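Local coordinates for malonyl CoA-acyl carrier protein transacylase (Clostridium perfringens, PDB 3PTW) that probably transfers the malonyl group from malonyl-CoA to acyl carrier protein, supplying extender units for fatty acid synthesis, at residues Q165-V173 against K191-M202; I66-L77 against F270-A278. One frame throughout, in Å; residues are numbered along the deposited sequence.

Interaction 1 (Q165-V173 against K191-M202); sequences QIVISGELV and KLPVSAPFHCSM
Ser169, on strand 165-169, reaches from the sheet into the turn Pro197-Cys200. Its CB already packs 3.4 Å from Phe198 O. One bond further, chi1 of 74° sets OG between backbone N and carbonyl carbon, and from there OG donates to Phe198 O at 2.7 Å. The C=O...OG angle is 145° and the donor stands 35° out of the carbonyl plane, above it. The same OG also lies 3.4 Å from Cys200 CB, in the last residue of this type II turn.

Beyond the strand, Met202 SD rests 3.6 Å from Gly170 C, beside the bend in the chain. A bend at chi3 turns its methyl CE onto Glu171 CG at 3.7 Å, the two side chains crossing at about a right angle; the Glu171 carboxylate is held elsewhere, by Ile154 N. At the other end, Val167 CG1 meets Leu192 CD1 at 3.8 Å.

His199, inside the turn, bonds through ND1 to Gln248 O and touches Ser91 of a GxSxG sequence. The arrangement thus fits the acyltransferase active site, where the loop leaving the small antiparallel subdomain, braced by Ser169 on the sheet, carries what is probably the catalytic histidine to Ser91, the probable nucleophile.

Interaction 2 (I66-L77 against F270-A278); sequences IITTNMAILTAL and FIEIGPGKA
Ile273, at the end of strand 270-273, presents its branches to one side of helix 66-77, and each branch meets a different partner. CG2 faces the middle of the helix, 3.7 Å from Ile73 CG2, where the two isoleucine side chains slide past each other in opposite directions. It also lies 3.6 Å from Asn70 O, so the methyl packs on the helix backbone as well as on side chains. The other branch, with CG1 anti to the carbonyl carbon (chi1 -66°), runs toward the C-terminal part of the segment. There Ile273 CD1 meets Leu77 CD2 tip to tip at 3.7 Å, with Leu74 CD1 more loosely alongside.

Past the strand, the chain passes closer to the helix at Gly274, whose CA is 4.4 Å from Asn70 CA. Ile73 CD1 touches Gly274 CA from one side chain and Asn70 OD1 approaches it from another, at 3.1 Å. With no side chain on Gly274, its CA can come this near OD1. Asn70 crosses Pro275 at about a right angle, OD1 lying 3.3 Å from Pro275 CD. The amide's rotation is fixed from its other end, since ND2 donates to Ala9 O and Ser96 OG. Thr69 adds an oblique contact, CG2 to Pro275 CD at 3.9 Å.

No hydrogen bond joins the two segments, and every touching residue is buried. The axes of helix 66-77 and strand 270-273 come within 9.5 Å, their directions 131° apart, oblique but nearer antiparallel than parallel. This is the packing of a helix on an inner parallel strand of an alpha/beta core and on the loop that follows it, as in the large hydrolase-like subdomain of malonyl-CoA:ACP transacylases.

Overall arrangement
The centres of interactions 1 and 2 lie 26 Å apart, on opposite sides of the chain's centre; their nearest atoms stay about 7 Å from each other. Along the chain the order is 66-77, 165-173, 191-202 and 270-278. Interaction 1 joins the four-stranded antiparallel sheet to the loop before helix 204-214; interaction 2 packs helix 59-79 on a strand of the six-stranded mixed sheet. The antiparallel strands (129-191) fall between strands 86-89 and 225-228 of the mixed sheet, which fits an inserted subdomain. The two contacts do not touch, but His199 of interaction 1 contacts the GxSxG segment and Asn70 of interaction 2 lies near it, consistent with an active site between the subdomains.

Interaction 1 (Q165-V173 against K191-M202)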
loop_
_atom_site.group_PDB
_atom_site.type_symbol
_atom_site.label_atom_id
_atom_site.label_comp_id
_atom_site.label_asym_id
_atom_site.label_seq_id
_atom_site.Cartn_x
_atom_site.Cartn_y
_atom_site.Cartn_z
ATOM N N GLN A 165 0.372 -16.624 0.679
ATOM C CA GLN A 165 0.835 -15.540 -0.215
ATOM C C GLN A 165 1.877 -14.627 0.435
ATOM O O GLN A 165 1.552 -13.691 1.182
ATOM C CB GLN A 165 -0.340 -14.765 -0.813
ATOM C CG GLN A 165 -0.990 -15.505 -1.981
ATOM C CD GLN A 165 -1.978 -14.657 -2.738
ATOM O OE1 GLN A 165 -1.789 -14.371 -3.925
ATOM N NE2 GLN A 165 -3.038 -14.235 -2.060
ATOM N N ILE A 166 3.141 -14.950 0.155
ATOM C CA ILE A 166 4.300 -14.248 0.694
ATOM C C ILE A 166 5.101 -13.671 -0.478
ATOM O O ILE A 166 5.002 -14.178 -1.591
ATOM C CB ILE A 166 5.156 -15.203 1.546
ATOM C CG1 ILE A 166 4.399 -15.543 2.843
ATOM C CG2 ILE A 166 6.551 -14.612 1.862
ATOM C CD1 ILE A 166 4.941 -16.726 3.592
ATOM N N VAL A 167 5.840 -12.588 -0.242
ATOM C CA VAL A 167 6.844 -12.147 -1.213
ATOM C C VAL A 167 8.212 -12.095 -0.548
ATOM O O VAL A 167 8.353 -11.602 0.569
ATOM C CB VAL A 167 6.496 -10.785 -1.877
ATOM C CG1 VAL A 167 7.514 -10.436 -2.969
ATOM C CG2 VAL A 167 5.047 -10.777 -2.452
ATOM N N ILE A 168 9.223 -12.632 -1.222
ATOM C CA ILE A 168 10.600 -12.466 -0.750
ATOM C C ILE A 168 11.400 -11.602 -1.714
ATOM O O ILE A 168 11.126 -11.578 -2.914
ATOM C CB ILE A 168 11.302 -13.826 -0.536
ATOM C CG1 ILE A 168 11.373 -14.649 -1.840
ATOM C CG2 ILE A 168 10.611 -14.591 0.594
ATOM C CD1 ILE A 168 12.213 -15.964 -1.733
ATOM N N SER A 169 12.399 -10.892 -1.202
ATOM C CA SER A 169 13.228 -10.052 -2.077
ATOM C C SER A 169 14.695 -10.097 -1.671
ATOM O O SER A 169 15.046 -10.592 -0.587
ATOM C CB SER A 169 12.703 -8.605 -2.121
ATOM O OG SER A 169 13.003 -7.937 -0.920
ATOM N N GLY A 170 15.550 -9.594 -2.549
ATOM C CA GLY A 170 16.984 -9.679 -2.327
ATOM C C GLY A 170 17.737 -9.759 -3.639
ATOM O O GLY A 170 17.238 -9.315 -4.677
ATOM N N GLU A 171 18.937 -10.326 -3.602
ATOM C CA GLU A 171 19.748 -10.415 -4.812
ATOM C C GLU A 171 19.228 -11.509 -5.718
ATOM O O GLU A 171 18.890 -12.592 -5.252
ATOM C CB GLU A 171 21.209 -10.679 -4.478
ATOM C CG GLU A 171 21.789 -9.671 -3.524
ATOM C CD GLU A 171 23.188 -10.015 -3.161
ATOM O OE1 GLU A 171 23.400 -10.522 -2.039
ATOM O OE2 GLU A 171 24.072 -9.827 -4.013
ATOM N N LEU A 172 19.181 -11.203 -7.015
ATOM C CA LEU A 172 18.642 -12.106 -8.029
ATOM C C LEU A 172 19.321 -13.454 -8.016
ATOM O O LEU A 172 18.680 -14.487 -8.167
ATOM C CB LEU A 172 18.790 -11.493 -9.425
ATOM C CG LEU A 172 17.838 -10.348 -9.768
ATOM C CD1 LEU A 172 17.994 -9.985 -11.220
ATOM C CD2 LEU A 172 16.387 -10.714 -9.461
ATOM N N VAL A 173 20.630 -13.436 -7.812
ATOM C CA VAL A 173 21.396 -14.649 -7.812
ATOM C C VAL A 173 20.995 -15.555 -6.627
ATOM O O VAL A 173 20.882 -16.777 -6.783
ATOM C CB VAL A 173 22.923 -14.303 -7.923
ATOM C CG1 VAL A 173 23.598 -14.228 -6.560
ATOM C CG2 VAL A 173 23.614 -15.250 -8.850
ATOM N N LYS A 191 8.936 -15.477 -10.147
ATOM C CA LYS A 191 9.734 -14.261 -10.231
ATOM C C LYS A 191 8.824 -13.121 -10.680
ATOM O O LYS A 191 8.221 -13.180 -11.750
ATOM C CB LYS A 191 10.918 -14.435 -11.180
ATOM C CG LYS A 191 11.905 -13.275 -11.123
ATOM C CD LYS A 191 12.803 -13.230 -12.356
ATOM C CE LYS A 191 13.584 -11.914 -12.409
ATOM N NZ LYS A 191 14.734 -12.000 -13.361
ATOM N N LEU A 192 8.699 -12.103 -9.836
ATOM C CA LEU A 192 7.870 -10.955 -10.146
ATOM C C LEU A 192 8.559 -10.087 -11.203
ATOM O O LEU A 192 9.785 -10.141 -11.341
ATOM C CB LEU A 192 7.541 -10.166 -8.876
ATOM C CG LEU A 192 6.653 -10.881 -7.842
ATOM C CD1 LEU A 192 6.461 -10.014 -6.627
ATOM C CD2 LEU A 192 5.286 -11.270 -8.436
ATOM N N PRO A 193 7.770 -9.312 -11.977
ATOM C CA PRO A 193 8.367 -8.490 -13.032
ATOM C C PRO A 193 8.721 -7.090 -12.498
ATOM O O PRO A 193 8.268 -6.069 -13.028
ATOM C CB PRO A 193 7.254 -8.440 -14.085
ATOM C CG PRO A 193 5.967 -8.519 -13.265
ATOM C CD PRO A 193 6.305 -9.139 -11.919
ATOM N N VAL A 194 9.504 -7.067 -11.424
ATOM C CA VAL A 194 9.980 -5.825 -10.815
ATOM C C VAL A 194 11.489 -5.921 -10.839
ATOM O O VAL A 194 12.032 -7.017 -10.755
ATOM C CB VAL A 194 9.489 -5.662 -9.345
ATOM C CG1 VAL A 194 9.990 -4.351 -8.733
ATOM C CG2 VAL A 194 7.964 -5.714 -9.265
ATOM N N SER A 195 12.172 -4.789 -10.953
ATOM C CA SER A 195 13.635 -4.805 -10.968
ATOM C C SER A 195 14.289 -4.212 -9.709
ATOM O O SER A 195 15.492 -3.934 -9.709
ATOM C CB SER A 195 14.176 -4.146 -12.247
ATOM O OG SER A 195 13.558 -2.892 -12.484
ATOM N N ALA A 196 13.503 -4.031 -8.648
ATOM C CA ALA A 196 14.010 -3.463 -7.401
ATOM C C ALA A 196 13.622 -4.321 -6.203
ATOM O O ALA A 196 12.457 -4.657 -6.054
ATOM C CB ALA A 196 13.513 -2.041 -7.217
ATOM N N PRO A 197 14.599 -4.664 -5.342
ATOM C CA PRO A 197 14.355 -5.519 -4.176
ATOM C C PRO A 197 13.695 -4.773 -3.024
ATOM O O PRO A 197 14.316 -4.574 -1.966
ATOM C CB PRO A 197 15.756 -5.992 -3.789
ATOM C CG PRO A 197 16.664 -4.920 -4.251
ATOM C CD PRO A 197 16.019 -4.282 -5.459
ATOM N N PHE A 198 12.441 -4.359 -3.230
ATOM C CA PHE A 198 11.722 -3.627 -2.203
ATOM C C PHE A 198 11.635 -4.444 -0.907
ATOM O O PHE A 198 11.569 -5.675 -0.930
ATOM C CB PHE A 198 10.312 -3.250 -2.676
ATOM C CG PHE A 198 10.270 -2.198 -3.761
ATOM C CD1 PHE A 198 11.358 -1.369 -4.019
ATOM C CD2 PHE A 198 9.100 -2.006 -4.495
ATOM C CE1 PHE A 198 11.296 -0.394 -5.028
ATOM C CE2 PHE A 198 9.020 -1.027 -5.489
ATOM C CZ PHE A 198 10.124 -0.222 -5.761
ATOM N N HIS A 199 11.661 -3.734 0.216
ATOM C CA HIS A 199 11.423 -4.289 1.545
ATOM C C HIS A 199 12.440 -5.282 2.072
ATOM O O HIS A 199 12.119 -6.124 2.913
ATOM C CB HIS A 199 10.002 -4.834 1.648
ATOM C CG HIS A 199 8.957 -3.840 1.252
ATOM N ND1 HIS A 199 8.655 -2.736 2.021
ATOM C CD2 HIS A 199 8.154 -3.775 0.160
ATOM C CE1 HIS A 199 7.701 -2.039 1.421
ATOM N NE2 HIS A 199 7.380 -2.649 0.292
ATOM N N CYS A 200 13.671 -5.186 1.576
ATOM C CA CYS A 200 14.792 -5.866 2.230
ATOM C C CYS A 200 15.893 -4.863 2.561
ATOM O O CYS A 200 15.828 -3.694 2.167
ATOM C CB CYS A 200 15.342 -7.031 1.391
ATOM S SG CYS A 200 16.238 -6.530 -0.080
ATOM N N SER A 201 16.890 -5.339 3.295
ATOM C CA SER A 201 18.018 -4.529 3.741
ATOM C C SER A 201 18.779 -3.822 2.599
ATOM O O SER A 201 19.509 -2.859 2.839
ATOM C CB SER A 201 18.978 -5.398 4.556
ATOM O OG SER A 201 19.681 -6.284 3.697
ATOM N N MET A 202 18.604 -4.288 1.363
ATOM C CA MET A 202 19.274 -3.655 0.220
ATOM C C MET A 202 18.765 -2.251 -0.051
ATOM O O MET A 202 19.417 -1.483 -0.756
ATOM C CB MET A 202 19.135 -4.508 -1.044
ATOM C CG MET A 202 19.898 -5.818 -0.980
ATOM S SD MET A 202 19.494 -6.889 -2.363
ATOM C CE MET A 202 20.520 -6.161 -3.653
#

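Interaction 2 (I66-L77 against F270-A278)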
loop_
_atom_site.group_PDB
_atom_site.type_symbol
_atom_site.label_atom_id
_atom_site.label_comp_id
_atom_site.label_asym_id
_atom_site.label_seq_id
_atom_site.Cartn_x
_atom_site.Cartn_y
_atom_site.Cartn_z
ATOM N N ILE A 66 -0.896 7.426 -7.443
ATOM C CA ILE A 66 -1.825 6.635 -6.618
ATOM C C ILE A 66 -2.314 7.400 -5.387
ATOM O O ILE A 66 -3.511 7.401 -5.077
ATOM C CB ILE A 66 -1.199 5.272 -6.228
ATOM C CG1 ILE A 66 -1.080 4.402 -7.479
ATOM C CG2 ILE A 66 -2.002 4.570 -5.111
ATOM C CD1 ILE A 66 -0.419 3.087 -7.263
ATOM N N ILE A 67 -1.393 8.082 -4.713
ATOM C CA ILE A 67 -1.717 8.843 -3.514
ATOM C C ILE A 67 -2.801 9.894 -3.785
ATOM O O ILE A 67 -3.719 10.057 -2.974
ATOM C CB ILE A 67 -0.447 9.484 -2.897
ATOM C CG1 ILE A 67 0.461 8.399 -2.294
ATOM C CG2 ILE A 67 -0.813 10.552 -1.860
ATOM C CD1 ILE A 67 -0.183 7.532 -1.219
ATOM N N THR A 68 -2.679 10.577 -4.927
ATOM C CA THR A 68 -3.651 11.572 -5.379
ATOM C C THR A 68 -4.995 10.933 -5.683
ATOM O O THR A 68 -6.040 11.465 -5.320
ATOM C CB THR A 68 -3.172 12.305 -6.686
ATOM O OG1 THR A 68 -1.896 12.920 -6.462
ATOM C CG2 THR A 68 -4.182 13.372 -7.109
ATOM N N THR A 69 -4.948 9.810 -6.385
ATOM C CA THR A 69 -6.139 9.063 -6.760
ATOM C C THR A 69 -6.895 8.564 -5.518
ATOM O O THR A 69 -8.116 8.767 -5.404
ATOM C CB THR A 69 -5.759 7.941 -7.748
ATOM O OG1 THR A 69 -5.406 8.546 -9.006
ATOM C CG2 THR A 69 -6.908 6.949 -7.961
ATOM N N ASN A 70 -6.159 7.948 -4.592
ATOM C CA ASN A 70 -6.697 7.519 -3.289
ATOM C C ASN A 70 -7.394 8.656 -2.522
ATOM O O ASN A 70 -8.459 8.458 -1.936
ATOM C CB ASN A 70 -5.594 6.881 -2.419
ATOM C CG ASN A 70 -5.097 5.531 -2.964
ATOM O OD1 ASN A 70 -5.578 5.050 -3.981
ATOM N ND2 ASN A 70 -4.129 4.918 -2.274
ATOM N N MET A 71 -6.800 9.849 -2.560
ATOM C CA MET A 71 -7.332 11.001 -1.839
ATOM C C MET A 71 -8.603 11.556 -2.504
ATOM O O MET A 71 -9.596 11.841 -1.826
ATOM C CB MET A 71 -6.250 12.083 -1.733
ATOM C CG MET A 71 -6.581 13.263 -0.824
ATOM S SD MET A 71 -6.878 12.864 0.921
ATOM C CE MET A 71 -6.995 14.521 1.596
ATOM N N ALA A 72 -8.564 11.691 -3.828
ATOM C CA ALA A 72 -9.716 12.135 -4.612
ATOM C C ALA A 72 -10.954 11.270 -4.354
ATOM O O ALA A 72 -12.045 11.793 -4.232
ATOM C CB ALA A 72 -9.366 12.138 -6.101
ATOM N N ILE A 73 -10.765 9.953 -4.258
ATOM C CA ILE A 73 -11.850 9.021 -3.938
ATOM C C ILE A 73 -12.305 9.129 -2.475
ATOM O O ILE A 73 -13.509 9.205 -2.183
ATOM C CB ILE A 73 -11.446 7.555 -4.263
ATOM C CG1 ILE A 73 -11.247 7.389 -5.777
ATOM C CG2 ILE A 73 -12.506 6.554 -3.730
ATOM C CD1 ILE A 73 -10.516 6.104 -6.182
ATOM N N LEU A 74 -11.336 9.135 -1.562
ATOM C CA LEU A 74 -11.616 9.295 -0.142
ATOM C C LEU A 74 -12.447 10.554 0.173
ATOM O O LEU A 74 -13.372 10.504 0.999
ATOM C CB LEU A 74 -10.305 9.344 0.637
ATOM C CG LEU A 74 -10.394 9.740 2.120
ATOM C CD1 LEU A 74 -11.203 8.712 2.917
ATOM C CD2 LEU A 74 -8.994 9.916 2.701
ATOM N N THR A 75 -12.087 11.681 -0.453
ATOM C CA THR A 75 -12.752 12.964 -0.189
ATOM C C THR A 75 -14.231 12.893 -0.553
ATOM O O THR A 75 -15.074 13.405 0.180
ATOM C CB THR A 75 -12.094 14.158 -0.973
ATOM O OG1 THR A 75 -10.669 14.088 -0.871
ATOM C CG2 THR A 75 -12.536 15.487 -0.401
ATOM N N ALA A 76 -14.535 12.269 -1.689
ATOM C CA ALA A 76 -15.915 12.095 -2.153
ATOM C C ALA A 76 -16.668 11.123 -1.259
ATOM O O ALA A 76 -17.828 11.350 -0.921
ATOM C CB ALA A 76 -15.932 11.615 -3.587
ATOM N N LEU A 77 -16.006 10.037 -0.873
ATOM C CA LEU A 77 -16.569 9.129 0.132
ATOM C C LEU A 77 -16.927 9.894 1.411
ATOM O O LEU A 77 -18.002 9.696 1.983
ATOM C CB LEU A 77 -15.601 7.986 0.435
ATOM C CG LEU A 77 -15.858 6.571 -0.104
ATOM C CD1 LEU A 77 -16.854 6.496 -1.250
ATOM C CD2 LEU A 77 -14.547 5.874 -0.490
ATOM N N PHE A 270 -14.627 -3.943 5.382
ATOM C CA PHE A 270 -13.446 -3.354 4.770
ATOM C C PHE A 270 -13.809 -2.686 3.460
ATOM O O PHE A 270 -14.489 -3.270 2.618
ATOM C CB PHE A 270 -12.374 -4.407 4.531
ATOM C CG PHE A 270 -11.747 -4.916 5.785
ATOM C CD1 PHE A 270 -10.636 -4.280 6.330
ATOM C CD2 PHE A 270 -12.271 -6.023 6.438
ATOM C CE1 PHE A 270 -10.040 -4.757 7.499
ATOM C CE2 PHE A 270 -11.679 -6.510 7.616
ATOM C CZ PHE A 270 -10.564 -5.875 8.138
ATOM N N ILE A 271 -13.372 -1.445 3.319
ATOM C CA ILE A 271 -13.550 -0.703 2.083
ATOM C C ILE A 271 -12.169 -0.397 1.524
ATOM O O ILE A 271 -11.435 0.410 2.105
ATOM C CB ILE A 271 -14.280 0.639 2.298
ATOM C CG1 ILE A 271 -15.471 0.486 3.258
ATOM C CG2 ILE A 271 -14.632 1.276 0.940
ATOM C CD1 ILE A 271 -16.792 0.138 2.621
ATOM N N GLU A 272 -11.829 -1.044 0.407
ATOM C CA GLU A 272 -10.617 -0.732 -0.337
ATOM C C GLU A 272 -10.845 0.549 -1.136
ATOM O O GLU A 272 -11.806 0.660 -1.871
ATOM C CB GLU A 272 -10.231 -1.894 -1.254
ATOM C CG GLU A 272 -9.047 -1.634 -2.186
ATOM C CD GLU A 272 -8.450 -2.929 -2.725
ATOM O OE1 GLU A 272 -9.210 -3.914 -2.860
ATOM O OE2 GLU A 272 -7.220 -2.971 -3.018
ATOM N N ILE A 273 -9.961 1.519 -0.959
ATOM C CA ILE A 273 -10.116 2.826 -1.584
ATOM C C ILE A 273 -8.935 3.113 -2.491
ATOM O O ILE A 273 -7.781 3.097 -2.050
ATOM C CB ILE A 273 -10.270 3.933 -0.523
ATOM C CG1 ILE A 273 -11.587 3.739 0.245
ATOM C CG2 ILE A 273 -10.171 5.334 -1.167
ATOM C CD1 ILE A 273 -11.706 4.594 1.504
ATOM N N GLY A 274 -9.231 3.365 -3.762
ATOM C CA GLY A 274 -8.201 3.642 -4.754
ATOM C C GLY A 274 -8.271 2.636 -5.883
ATOM O O GLY A 274 -9.257 1.892 -5.979
ATOM N N PRO A 275 -7.234 2.593 -6.742
ATOM C CA PRO A 275 -7.352 1.707 -7.898
ATOM C C PRO A 275 -7.192 0.247 -7.515
ATOM O O PRO A 275 -6.372 -0.088 -6.651
ATOM C CB PRO A 275 -6.209 2.155 -8.818
ATOM C CG PRO A 275 -5.207 2.778 -7.917
ATOM C CD PRO A 275 -5.977 3.368 -6.759
ATOM N N GLY A 276 -7.990 -0.603 -8.151
ATOM C CA GLY A 276 -7.779 -2.047 -8.073
ATOM C C GLY A 276 -8.460 -2.733 -6.910
ATOM O O GLY A 276 -9.125 -2.102 -6.077
ATOM N N LYS A 277 -8.281 -4.050 -6.865
ATOM C CA LYS A 277 -8.982 -4.903 -5.914
ATOM C C LYS A 277 -8.006 -5.849 -5.230
ATOM O O LYS A 277 -8.413 -6.814 -4.608
ATOM C CB LYS A 277 -10.115 -5.682 -6.628
ATOM C CG LYS A 277 -11.293 -4.794 -7.094
ATOM C CD LYS A 277 -12.208 -5.467 -8.146
ATOM C CE LYS A 277 -11.597 -5.451 -9.570
ATOM N NZ LYS A 277 -11.258 -4.086 -10.139
ATOM N N ALA A 278 -6.712 -5.572 -5.334
ATOM C CA ALA A 278 -5.712 -6.453 -4.736
ATOM C C ALA A 278 -5.952 -6.673 -3.228
ATOM O O ALA A 278 -5.917 -7.804 -2.753
ATOM C CB ALA A 278 -4.283 -5.925 -4.997
#